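Local structure of probable mannosyltransferase KTR4 (Saccharomyces cerevisiae, 5A07) at residues 104-109 with 226-231; 134-139 with 242-247; 253-258 with 323-328; 211-216 with 355-360. The protein is a probable mannosyltransferase with a GT-A-type fold, modelled here as its lumenal part with guanosine-5'-diphosphate and a manganese ion bound. One frame throughout, in Å; residues are numbered along the deposited sequence.

Interaction 1 (104-109 with 226-231); sequences KGTILS and KYVWRL
Ile107 and Leu231 lie side by side and point the same way, CG2 of Ile107 sitting 4.0 Å from CB of Leu231. Ile107 has CG2 anti to its backbone N, beside the carbonyl carbon, which turns that methyl toward Leu231, while its CG1 lies by CB of Trp229 on the same face. On the face of Thr106, Leu108, Val228 and Arg230, the methyl CG2 of Thr106 runs alongside CG1 of Val228 at 4.0 Å, and CB of Leu108 leans on CB of Val228. Between the two faces runs a parallel ladder in which Thr106 and Leu108 each give and take: Thr106 N donates to Tyr227 O, Trp229 N to Thr106 O, Leu108 N to Trp229 O at 2.7 Å, and Leu231 N to Leu108 O at 2.8 Å with an N-H...O angle of 167°. At the entry end Lys104 O is gripped twice, by Lys226 N at 2.7 Å and Tyr227 N at 3.0 Å. At the polar edge, Lys226 NZ forms salt bridges to Asp325 and Asp327; the buried Arg230 reaches Asp354, Glu322 and Glu232, close to the bound GDP. These are central strands of the mixed sheet, flanked by strand 138-142 beyond 105-110 and strand 322-325 beyond 227-230, with helices 116-131 and 245-251 packed on the face of Ile107 and Trp229.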
# COMPACT_ATOMS: atom_id res chain seq x y z
N LYS B 104 -15.99 -12.14 -1.29
CA LYS B 104 -16.60 -11.07 -0.49
C LYS B 104 -15.70 -9.80 -0.52
O LYS B 104 -14.96 -9.52 0.42
CB LYS B 104 -16.79 -11.47 0.98
CG LYS B 104 -17.40 -12.79 1.20
CD LYS B 104 -18.83 -12.84 0.93
CE LYS B 104 -19.46 -13.88 1.89
NZ LYS B 104 -20.68 -14.37 1.18
N GLY B 105 -15.80 -9.07 -1.62
CA GLY B 105 -14.88 -8.01 -1.90
C GLY B 105 -15.59 -6.82 -2.50
O GLY B 105 -16.69 -6.98 -3.09
N THR B 106 -14.95 -5.65 -2.33
CA THR B 106 -15.46 -4.41 -2.88
C THR B 106 -14.28 -3.59 -3.35
O THR B 106 -13.18 -3.68 -2.79
CB THR B 106 -16.29 -3.64 -1.86
OG1 THR B 106 -16.98 -2.54 -2.45
CG2 THR B 106 -15.45 -3.20 -0.67
N ILE B 107 -14.56 -2.77 -4.35
CA ILE B 107 -13.68 -1.66 -4.70
C ILE B 107 -14.00 -0.52 -3.81
O ILE B 107 -15.16 -0.19 -3.66
CB ILE B 107 -13.87 -1.31 -6.15
CG1 ILE B 107 -13.50 -2.53 -6.97
CG2 ILE B 107 -12.92 -0.19 -6.50
CD1 ILE B 107 -14.25 -2.55 -8.19
N LEU B 108 -13.01 0.02 -3.11
CA LEU B 108 -13.23 1.03 -2.12
C LEU B 108 -12.59 2.35 -2.49
O LEU B 108 -11.41 2.40 -2.87
CB LEU B 108 -12.62 0.59 -0.77
CG LEU B 108 -12.59 1.68 0.31
CD1 LEU B 108 -13.96 2.07 0.81
CD2 LEU B 108 -11.76 1.22 1.50
N SER B 109 -13.32 3.46 -2.35
CA SER B 109 -12.73 4.77 -2.52
C SER B 109 -13.21 5.70 -1.40
O SER B 109 -14.42 5.90 -1.23
CB SER B 109 -13.12 5.45 -3.85
OG SER B 109 -13.03 4.63 -5.00
N LYS B 226 -14.52 -9.27 3.09
CA LYS B 226 -13.22 -9.76 3.46
C LYS B 226 -12.07 -9.01 2.72
O LYS B 226 -10.96 -8.85 3.27
CB LYS B 226 -13.14 -11.28 3.12
CG LYS B 226 -11.79 -11.92 3.45
CD LYS B 226 -11.85 -13.41 3.29
CE LYS B 226 -10.50 -14.10 3.40
NZ LYS B 226 -9.77 -13.80 4.64
N TYR B 227 -12.35 -8.53 1.50
CA TYR B 227 -11.30 -7.92 0.65
C TYR B 227 -11.71 -6.55 0.21
O TYR B 227 -12.91 -6.35 -0.09
CB TYR B 227 -11.10 -8.73 -0.58
CG TYR B 227 -10.50 -10.08 -0.36
CD1 TYR B 227 -9.14 -10.23 -0.06
CD2 TYR B 227 -11.28 -11.22 -0.36
CE1 TYR B 227 -8.58 -11.45 0.17
CE2 TYR B 227 -10.71 -12.46 -0.14
CZ TYR B 227 -9.35 -12.58 0.11
OH TYR B 227 -8.77 -13.85 0.36
N VAL B 228 -10.72 -5.66 0.06
CA VAL B 228 -10.96 -4.37 -0.56
C VAL B 228 -9.89 -4.21 -1.62
O VAL B 228 -8.74 -4.67 -1.45
CB VAL B 228 -10.95 -3.14 0.38
CG1 VAL B 228 -12.04 -3.21 1.50
CG2 VAL B 228 -9.63 -2.95 0.98
N TRP B 229 -10.29 -3.58 -2.72
CA TRP B 229 -9.38 -3.01 -3.67
C TRP B 229 -9.53 -1.50 -3.45
O TRP B 229 -10.54 -0.91 -3.86
CB TRP B 229 -9.82 -3.46 -5.07
CG TRP B 229 -8.96 -3.02 -6.21
CD1 TRP B 229 -8.33 -1.81 -6.35
CD2 TRP B 229 -8.71 -3.75 -7.41
NE1 TRP B 229 -7.63 -1.77 -7.57
CE2 TRP B 229 -7.85 -2.95 -8.23
CE3 TRP B 229 -9.12 -5.00 -7.87
CZ2 TRP B 229 -7.41 -3.39 -9.48
CZ3 TRP B 229 -8.63 -5.47 -9.06
CH2 TRP B 229 -7.77 -4.65 -9.86
N ARG B 230 -8.51 -0.86 -2.92
CA ARG B 230 -8.46 0.59 -2.80
C ARG B 230 -8.19 1.29 -4.12
O ARG B 230 -7.18 1.03 -4.77
CB ARG B 230 -7.41 1.00 -1.79
CG ARG B 230 -7.24 2.51 -1.60
CD ARG B 230 -6.36 2.66 -0.40
NE ARG B 230 -5.84 3.98 -0.27
CZ ARG B 230 -5.04 4.34 0.71
NH1 ARG B 230 -4.71 3.49 1.67
NH2 ARG B 230 -4.58 5.56 0.76
N LEU B 231 -9.07 2.25 -4.45
CA LEU B 231 -9.01 3.07 -5.64
C LEU B 231 -8.97 4.55 -5.25
O LEU B 231 -9.74 5.00 -4.39
CB LEU B 231 -10.26 2.82 -6.47
CG LEU B 231 -10.25 3.48 -7.82
CD1 LEU B 231 -9.19 2.88 -8.75
CD2 LEU B 231 -11.63 3.29 -8.42

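Interaction 2 (134-139 with 242-247); sequences FGYPYT and NYDVFQ
Tyr136 meets the 242-247 segment in two ways, through its ring face and through its hydroxyl. The aromatic contact is T-shaped: Phe246 turns its edge to the Tyr136 face, with centroids 4.9 Å apart and planes at 84°. CD2 of Phe246 stands over the centre of the tyrosine ring, 3.6 Å from Tyr136 CE1, and the two side chains run antiparallel as they pass. The polar contact is a short hydrogen bond of 2.5 Å from Tyr136 OH to Asp244 OD2, which accepts with its syn lone pair. The carboxylate stands nearly perpendicular to the ring, yet OD2 stays in the ring plane at its edge. Asp244 is also the N-cap of helix 245-251: its OD1 accepts from Gln247 N at 2.9 Å, met from above the carboxylate plane, while OD2 accepts from Gly101 N besides the tyrosine. The third contact is van der Waals packing of a ring on a peptide. Phe134 lays its ring against the chain just ahead of the helix, CZ coming within 3.4 Å of Tyr243 C and CE1 within 3.7 Å of Asp244 CB; Asp244 CA lies over one face, toward the rim. Together these residues join the approach to strand 138-142 to the start of helix 245-251, with Tyr130 of helix 116-131 stacked on Phe134 and Trp229 of strand 227-230 touching Phe246.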
# COMPACT_ATOMS: atom_id res chain seq x y z
N PHE B 134 -16.03 -8.82 -14.14
CA PHE B 134 -16.19 -9.47 -12.86
C PHE B 134 -17.28 -8.87 -11.98
O PHE B 134 -17.85 -9.56 -11.20
CB PHE B 134 -14.84 -9.55 -12.16
CG PHE B 134 -13.91 -10.45 -12.85
CD1 PHE B 134 -13.98 -11.82 -12.63
CD2 PHE B 134 -12.98 -9.99 -13.75
CE1 PHE B 134 -13.19 -12.72 -13.33
CE2 PHE B 134 -12.19 -10.88 -14.46
CZ PHE B 134 -12.26 -12.25 -14.26
N GLY B 135 -17.50 -7.56 -12.07
CA GLY B 135 -18.66 -6.89 -11.47
C GLY B 135 -18.68 -6.75 -9.99
O GLY B 135 -19.74 -6.73 -9.40
N TYR B 136 -17.51 -6.62 -9.36
CA TYR B 136 -17.45 -6.34 -7.93
C TYR B 136 -18.08 -4.99 -7.68
O TYR B 136 -17.95 -4.02 -8.47
CB TYR B 136 -15.99 -6.44 -7.39
CG TYR B 136 -15.62 -7.93 -7.22
CD1 TYR B 136 -16.05 -8.64 -6.11
CD2 TYR B 136 -14.91 -8.64 -8.19
CE1 TYR B 136 -15.80 -10.00 -5.96
CE2 TYR B 136 -14.67 -10.00 -8.06
CZ TYR B 136 -15.15 -10.68 -6.95
OH TYR B 136 -14.91 -11.99 -6.79
N PRO B 137 -18.70 -4.84 -6.54
CA PRO B 137 -19.32 -3.58 -6.16
C PRO B 137 -18.37 -2.50 -5.71
O PRO B 137 -17.20 -2.77 -5.43
CB PRO B 137 -20.15 -3.96 -4.92
CG PRO B 137 -19.47 -5.16 -4.36
CD PRO B 137 -18.84 -5.88 -5.52
N TYR B 138 -18.84 -1.27 -5.78
CA TYR B 138 -18.10 -0.12 -5.27
C TYR B 138 -18.66 0.38 -3.98
O TYR B 138 -19.88 0.59 -3.84
CB TYR B 138 -18.12 1.03 -6.26
CG TYR B 138 -17.40 0.74 -7.55
CD1 TYR B 138 -18.06 0.03 -8.57
CD2 TYR B 138 -16.12 1.21 -7.81
CE1 TYR B 138 -17.41 -0.26 -9.79
CE2 TYR B 138 -15.47 0.91 -9.02
CZ TYR B 138 -16.12 0.19 -9.99
OH TYR B 138 -15.50 -0.13 -11.18
N THR B 139 -17.75 0.70 -3.08
CA THR B 139 -18.09 1.35 -1.85
C THR B 139 -17.38 2.68 -1.80
O THR B 139 -16.13 2.74 -1.98
CB THR B 139 -17.66 0.52 -0.63
OG1 THR B 139 -18.31 -0.76 -0.64
CG2 THR B 139 -18.06 1.21 0.67
N ASN B 242 -7.55 -10.66 -16.63
CA ASN B 242 -8.56 -11.63 -17.03
C ASN B 242 -8.80 -12.81 -16.04
O ASN B 242 -9.24 -13.88 -16.43
CB ASN B 242 -8.20 -12.15 -18.41
CG ASN B 242 -8.45 -11.11 -19.46
OD1 ASN B 242 -9.50 -10.51 -19.49
ND2 ASN B 242 -7.52 -10.90 -20.31
N TYR B 243 -8.50 -12.59 -14.79
CA TYR B 243 -8.80 -13.49 -13.70
C TYR B 243 -9.33 -12.67 -12.57
O TYR B 243 -9.02 -11.48 -12.45
CB TYR B 243 -7.57 -14.29 -13.25
CG TYR B 243 -6.40 -13.45 -12.78
CD1 TYR B 243 -5.53 -12.92 -13.68
CD2 TYR B 243 -6.23 -13.18 -11.43
CE1 TYR B 243 -4.48 -12.13 -13.28
CE2 TYR B 243 -5.20 -12.40 -11.01
CZ TYR B 243 -4.32 -11.88 -11.94
OH TYR B 243 -3.30 -11.10 -11.55
N ASP B 244 -10.13 -13.30 -11.73
CA ASP B 244 -10.69 -12.68 -10.50
C ASP B 244 -9.60 -12.50 -9.46
O ASP B 244 -9.01 -13.45 -8.98
CB ASP B 244 -11.81 -13.56 -9.98
CG ASP B 244 -12.59 -12.95 -8.83
OD1 ASP B 244 -11.99 -12.37 -7.89
OD2 ASP B 244 -13.84 -13.02 -8.86
N VAL B 245 -9.28 -11.24 -9.17
CA VAL B 245 -8.15 -10.89 -8.35
C VAL B 245 -8.37 -11.26 -6.91
O VAL B 245 -7.50 -11.84 -6.27
CB VAL B 245 -7.85 -9.37 -8.49
CG1 VAL B 245 -6.84 -8.88 -7.49
CG2 VAL B 245 -7.30 -9.09 -9.87
N PHE B 246 -9.55 -10.98 -6.39
CA PHE B 246 -9.86 -11.44 -5.02
C PHE B 246 -9.81 -12.95 -4.88
O PHE B 246 -9.30 -13.47 -3.87
CB PHE B 246 -11.21 -10.91 -4.54
CG PHE B 246 -11.35 -9.42 -4.50
CD1 PHE B 246 -10.37 -8.62 -4.02
CD2 PHE B 246 -12.54 -8.82 -4.84
CE1 PHE B 246 -10.54 -7.26 -3.90
CE2 PHE B 246 -12.70 -7.44 -4.76
CZ PHE B 246 -11.68 -6.66 -4.28
N GLN B 247 -10.31 -13.66 -5.84
CA GLN B 247 -10.27 -15.15 -5.78
C GLN B 247 -8.83 -15.65 -5.90
O GLN B 247 -8.50 -16.65 -5.30
CB GLN B 247 -11.18 -15.84 -6.84
CG GLN B 247 -12.66 -15.55 -6.64
CD GLN B 247 -13.29 -16.23 -5.41
OE1 GLN B 247 -12.65 -16.43 -4.42
NE2 GLN B 247 -14.58 -16.57 -5.52

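Interaction 3 (253-258 with 323-328); sequences DKIYGF and IVDLDF
Gly257 and Ile323 form a hydrogen-bonded antiparallel pair in which both backbones are satisfied reciprocally: Gly257 N gives to Ile323 O at 2.8 Å, and Ile323 N gives to Gly257 O at 3.0 Å. Ile323 O also receives the CA-H of Tyr256. Two residues along, Asp325 N donates to Ile255 O at 3.0 Å, approaching from above that carbonyl's plane. Between these links lies the non-hydrogen-bonded pair Tyr256 and Val324, where CD1 of the ring packs on Val324 CB at 3.9 Å; the phenol hydroxyl is bound by Glu322. Asp325 spends both carboxylate oxygens. OD1 accepts from Asp327 N at 3.1 Å, a capping bond, and also meets Lys226 NZ in a salt bridge, whereas OD2 accepts a hydrogen bond from a water that also donates to Lys254 O, so this water ties the loop ahead of strand 256-262 to Asp325. Apolar packing completes the contact beyond the ladder: the Ile255 CD1 methyl sits over one face of Phe328 as a CH-pi contact, 4.2 Å from the ring centroid. The preceding helix 245-251 finishes in a Schellman motif with Asp253 at C-prime, and strand 256-262 then pairs antiparallel with a strand followed by a short, weakly bonded helical turn that Asp325 N-caps, within the mixed sheet of the GT-A-type fold.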
# COMPACT_ATOMS: atom_id res chain seq x y z
N ASP B 253 -3.59 -17.85 -0.78
CA ASP B 253 -3.30 -17.39 0.58
C ASP B 253 -2.49 -16.11 0.65
O ASP B 253 -1.59 -15.97 1.46
CB ASP B 253 -2.66 -18.53 1.41
CG ASP B 253 -3.67 -19.70 1.62
OD1 ASP B 253 -4.87 -19.42 1.80
OD2 ASP B 253 -3.25 -20.86 1.55
N LYS B 254 -2.88 -15.12 -0.16
CA LYS B 254 -2.29 -13.83 -0.10
C LYS B 254 -3.15 -12.88 0.68
O LYS B 254 -4.35 -12.77 0.45
CB LYS B 254 -2.05 -13.28 -1.51
CG LYS B 254 -1.35 -14.25 -2.42
CD LYS B 254 0.01 -14.65 -1.93
CE LYS B 254 0.65 -15.58 -2.98
NZ LYS B 254 1.91 -16.01 -2.36
N ILE B 255 -2.52 -12.17 1.59
CA ILE B 255 -3.25 -11.20 2.39
C ILE B 255 -3.12 -9.77 1.91
O ILE B 255 -3.76 -8.88 2.43
CB ILE B 255 -2.79 -11.25 3.86
CG1 ILE B 255 -1.35 -10.86 4.02
CG2 ILE B 255 -3.15 -12.65 4.44
CD1 ILE B 255 -0.90 -10.54 5.47
N TYR B 256 -2.22 -9.54 0.94
CA TYR B 256 -1.95 -8.17 0.54
C TYR B 256 -1.37 -8.18 -0.87
O TYR B 256 -0.55 -9.05 -1.20
CB TYR B 256 -1.01 -7.50 1.51
CG TYR B 256 -0.93 -5.98 1.33
CD1 TYR B 256 -1.93 -5.16 1.83
CD2 TYR B 256 0.10 -5.38 0.68
CE1 TYR B 256 -1.89 -3.79 1.67
CE2 TYR B 256 0.17 -3.99 0.55
CZ TYR B 256 -0.84 -3.22 1.06
OH TYR B 256 -0.79 -1.87 0.93
N GLY B 257 -1.82 -7.24 -1.67
CA GLY B 257 -1.32 -7.03 -3.01
C GLY B 257 -0.92 -5.59 -3.24
O GLY B 257 -1.66 -4.64 -2.85
N PHE B 258 0.24 -5.41 -3.89
CA PHE B 258 0.77 -4.11 -4.18
C PHE B 258 1.34 -4.08 -5.59
O PHE B 258 1.60 -5.12 -6.20
CB PHE B 258 1.82 -3.69 -3.14
CG PHE B 258 3.17 -4.38 -3.29
CD1 PHE B 258 3.39 -5.62 -2.76
CD2 PHE B 258 4.20 -3.79 -3.98
CE1 PHE B 258 4.62 -6.26 -2.91
CE2 PHE B 258 5.42 -4.42 -4.15
CZ PHE B 258 5.61 -5.66 -3.62
N ILE B 323 -4.62 -4.21 -2.58
CA ILE B 323 -5.65 -5.27 -2.46
C ILE B 323 -5.38 -5.81 -1.05
O ILE B 323 -4.27 -6.24 -0.76
CB ILE B 323 -5.42 -6.39 -3.44
CG1 ILE B 323 -5.24 -5.93 -4.89
CG2 ILE B 323 -6.57 -7.34 -3.38
CD1 ILE B 323 -6.34 -5.16 -5.41
N VAL B 324 -6.37 -5.82 -0.19
CA VAL B 324 -6.09 -6.18 1.20
C VAL B 324 -7.16 -7.12 1.76
O VAL B 324 -8.38 -6.97 1.53
CB VAL B 324 -5.78 -4.96 2.10
CG1 VAL B 324 -6.84 -3.93 2.01
CG2 VAL B 324 -5.54 -5.41 3.54
N ASP B 325 -6.66 -8.13 2.45
CA ASP B 325 -7.45 -9.09 3.19
C ASP B 325 -7.72 -8.45 4.54
O ASP B 325 -6.85 -8.33 5.40
CB ASP B 325 -6.68 -10.42 3.30
CG ASP B 325 -7.47 -11.56 4.02
OD1 ASP B 325 -8.47 -11.23 4.73
OD2 ASP B 325 -7.11 -12.76 3.82
N LEU B 326 -8.96 -8.00 4.73
CA LEU B 326 -9.30 -7.29 5.95
C LEU B 326 -9.19 -8.14 7.23
O LEU B 326 -9.07 -7.55 8.31
CB LEU B 326 -10.70 -6.68 5.89
CG LEU B 326 -10.98 -5.67 4.77
CD1 LEU B 326 -12.37 -5.08 4.89
CD2 LEU B 326 -9.96 -4.58 4.78
N ASP B 327 -9.19 -9.45 7.10
CA ASP B 327 -8.92 -10.34 8.26
C ASP B 327 -7.55 -10.02 8.88
O ASP B 327 -7.40 -10.14 10.07
CB ASP B 327 -8.86 -11.79 7.85
CG ASP B 327 -10.21 -12.39 7.49
OD1 ASP B 327 -11.22 -11.74 7.54
OD2 ASP B 327 -10.25 -13.62 7.23
N PHE B 328 -6.55 -9.61 8.08
CA PHE B 328 -5.31 -9.22 8.68
C PHE B 328 -5.44 -7.94 9.52
O PHE B 328 -4.95 -7.85 10.64
CB PHE B 328 -4.16 -9.12 7.62
CG PHE B 328 -2.91 -8.63 8.19
CD1 PHE B 328 -2.16 -9.42 9.09
CD2 PHE B 328 -2.46 -7.35 7.92
CE1 PHE B 328 -0.99 -8.94 9.66
CE2 PHE B 328 -1.28 -6.88 8.49
CZ PHE B 328 -0.53 -7.69 9.36
O HOH W 1 -6.51 -13.83 1.69

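Interaction 4 (211-216 with 355-360); sequences FYSKEF and APVRSL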
# COMPACT_ATOMS: atom_id res chain seq x y z
N PHE B 211 -7.36 7.49 9.44
CA PHE B 211 -8.55 6.72 9.08
C PHE B 211 -8.12 5.51 8.18
O PHE B 211 -8.59 4.39 8.40
CB PHE B 211 -9.51 7.60 8.28
CG PHE B 211 -10.69 6.88 7.73
CD1 PHE B 211 -11.80 6.61 8.51
CD2 PHE B 211 -10.73 6.49 6.40
CE1 PHE B 211 -12.88 5.89 8.04
CE2 PHE B 211 -11.84 5.76 5.90
CZ PHE B 211 -12.92 5.45 6.73
N TYR B 212 -7.27 5.78 7.20
CA TYR B 212 -6.83 4.64 6.28
C TYR B 212 -5.92 3.63 7.00
O TYR B 212 -5.83 2.45 6.61
CB TYR B 212 -6.22 5.17 4.98
CG TYR B 212 -7.12 5.00 3.77
CD1 TYR B 212 -7.81 3.80 3.56
CD2 TYR B 212 -7.29 6.03 2.80
CE1 TYR B 212 -8.62 3.62 2.45
CE2 TYR B 212 -8.07 5.82 1.67
CZ TYR B 212 -8.73 4.63 1.50
OH TYR B 212 -9.53 4.40 0.35
N SER B 213 -5.30 4.06 8.11
CA SER B 213 -4.45 3.17 8.89
C SER B 213 -5.30 2.27 9.73
O SER B 213 -5.13 1.03 9.72
CB SER B 213 -3.46 3.92 9.81
OG SER B 213 -2.51 4.73 9.10
N LYS B 214 -6.26 2.85 10.47
CA LYS B 214 -6.87 2.07 11.59
C LYS B 214 -8.38 2.02 11.72
O LYS B 214 -8.90 1.27 12.56
CB LYS B 214 -6.27 2.56 12.94
CG LYS B 214 -6.85 3.87 13.46
CD LYS B 214 -6.12 4.24 14.76
CE LYS B 214 -6.91 5.11 15.72
NZ LYS B 214 -8.23 4.51 16.00
N GLU B 215 -9.09 2.75 10.88
CA GLU B 215 -10.54 2.86 11.05
C GLU B 215 -11.38 2.40 9.85
O GLU B 215 -12.51 1.93 10.07
CB GLU B 215 -10.87 4.29 11.40
CG GLU B 215 -12.36 4.59 11.64
CD GLU B 215 -13.01 3.72 12.72
OE1 GLU B 215 -12.28 3.24 13.60
OE2 GLU B 215 -14.24 3.48 12.65
N PHE B 216 -10.85 2.50 8.61
CA PHE B 216 -11.74 2.30 7.42
C PHE B 216 -12.41 0.96 7.46
O PHE B 216 -13.61 0.84 7.17
CB PHE B 216 -11.00 2.52 6.13
CG PHE B 216 -10.19 1.34 5.68
CD1 PHE B 216 -8.92 1.19 6.07
CD2 PHE B 216 -10.75 0.37 4.85
CE1 PHE B 216 -8.16 0.14 5.65
CE2 PHE B 216 -9.99 -0.72 4.39
CZ PHE B 216 -8.66 -0.80 4.76
N ALA B 355 0.61 4.45 4.57
CA ALA B 355 1.50 3.56 3.83
C ALA B 355 2.64 2.97 4.72
O ALA B 355 2.72 1.76 4.87
CB ALA B 355 2.01 4.24 2.60
N PRO B 356 3.43 3.80 5.40
CA PRO B 356 4.43 3.18 6.31
C PRO B 356 3.86 2.39 7.45
O PRO B 356 4.40 1.37 7.85
CB PRO B 356 5.30 4.38 6.77
CG PRO B 356 4.43 5.61 6.52
CD PRO B 356 3.59 5.27 5.32
N VAL B 357 2.75 2.86 8.01
CA VAL B 357 2.09 2.15 9.08
C VAL B 357 1.58 0.81 8.67
O VAL B 357 1.82 -0.22 9.34
CB VAL B 357 0.95 3.01 9.67
CG1 VAL B 357 0.05 2.23 10.63
CG2 VAL B 357 1.54 4.25 10.33
N ARG B 358 0.82 0.75 7.58
CA ARG B 358 0.36 -0.55 7.05
C ARG B 358 1.55 -1.47 6.75
O ARG B 358 1.50 -2.69 7.03
CB ARG B 358 -0.45 -0.32 5.73
CG ARG B 358 -0.94 -1.57 5.06
CD ARG B 358 -2.40 -1.79 5.33
NE ARG B 358 -3.23 -0.81 4.61
CZ ARG B 358 -4.02 0.08 5.19
NH1 ARG B 358 -4.14 0.13 6.54
NH2 ARG B 358 -4.75 0.89 4.43
N SER B 359 2.59 -0.89 6.17
CA SER B 359 3.76 -1.65 5.66
C SER B 359 4.60 -2.22 6.83
O SER B 359 5.02 -3.37 6.76
CB SER B 359 4.67 -0.77 4.79
OG SER B 359 3.97 -0.32 3.65
N LEU B 360 4.72 -1.47 7.92
CA LEU B 360 5.43 -2.00 9.12
C LEU B 360 4.72 -3.17 9.73
O LEU B 360 5.30 -4.20 10.05
CB LEU B 360 5.63 -0.89 10.18
CG LEU B 360 6.67 0.09 9.78
CD1 LEU B 360 6.60 1.36 10.63
CD2 LEU B 360 8.06 -0.48 9.94
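Arg358 reaches across to helix 203-214 and grips the carbonyl oxygen of Tyr212 with both terminal nitrogens, NH1 and NH2 each 2.9 Å from Tyr212 O. Its CG is anti to the backbone N (chi1 178°), but the chain then bends at chi2 (102°, far from a staggered value) and again at chi3, bringing the end of the side chain toward the other helix. Tyr212 O lies in the guanidinium plane, at its edge. The two bonds differ at the carbonyl: NH1 comes in its plane, on a lone pair, whereas NH2 stands above it. Phe216 crosses the arginine at about a right angle, its CE1 3.7 Å from NH2. Further out, OG of Ser213, which bonds back to Cys209 O, rests 3.9 Å from CG1 of Val357. Arg358 also forms a salt bridge with Glu322 and a hydrogen bond with Tyr334. The charge of this buried cation is probably balanced in part by Glu322, which Arg230 shares, and the double grip on a backbone carbonyl probably helps to hold the main chain of Tyr212, whose side chain lies near the bound GDP.

All four contacts are buried, though interaction 2 lies farthest from the centre of the chain and interaction 4 nearest. Interactions 1 and 3 are ladders of one mixed sheet, parallel and antiparallel respectively, made continuous by the neighbouring strands 227-230 and 322-325. Interaction 2 lies at the approach to the next strand of that sheet, where Pro137 and Thr139 bond to Ile107, but the contact itself is loop to helix start and depends on aromatic rings and one carboxylate. Interaction 4 is helix to helix and carried mainly by one arginine. It meets interaction 1 on the GDP side, where Leu108 packs on Phe216 and Arg230 on Tyr212, and interaction 3 through Leu326 on Phe216.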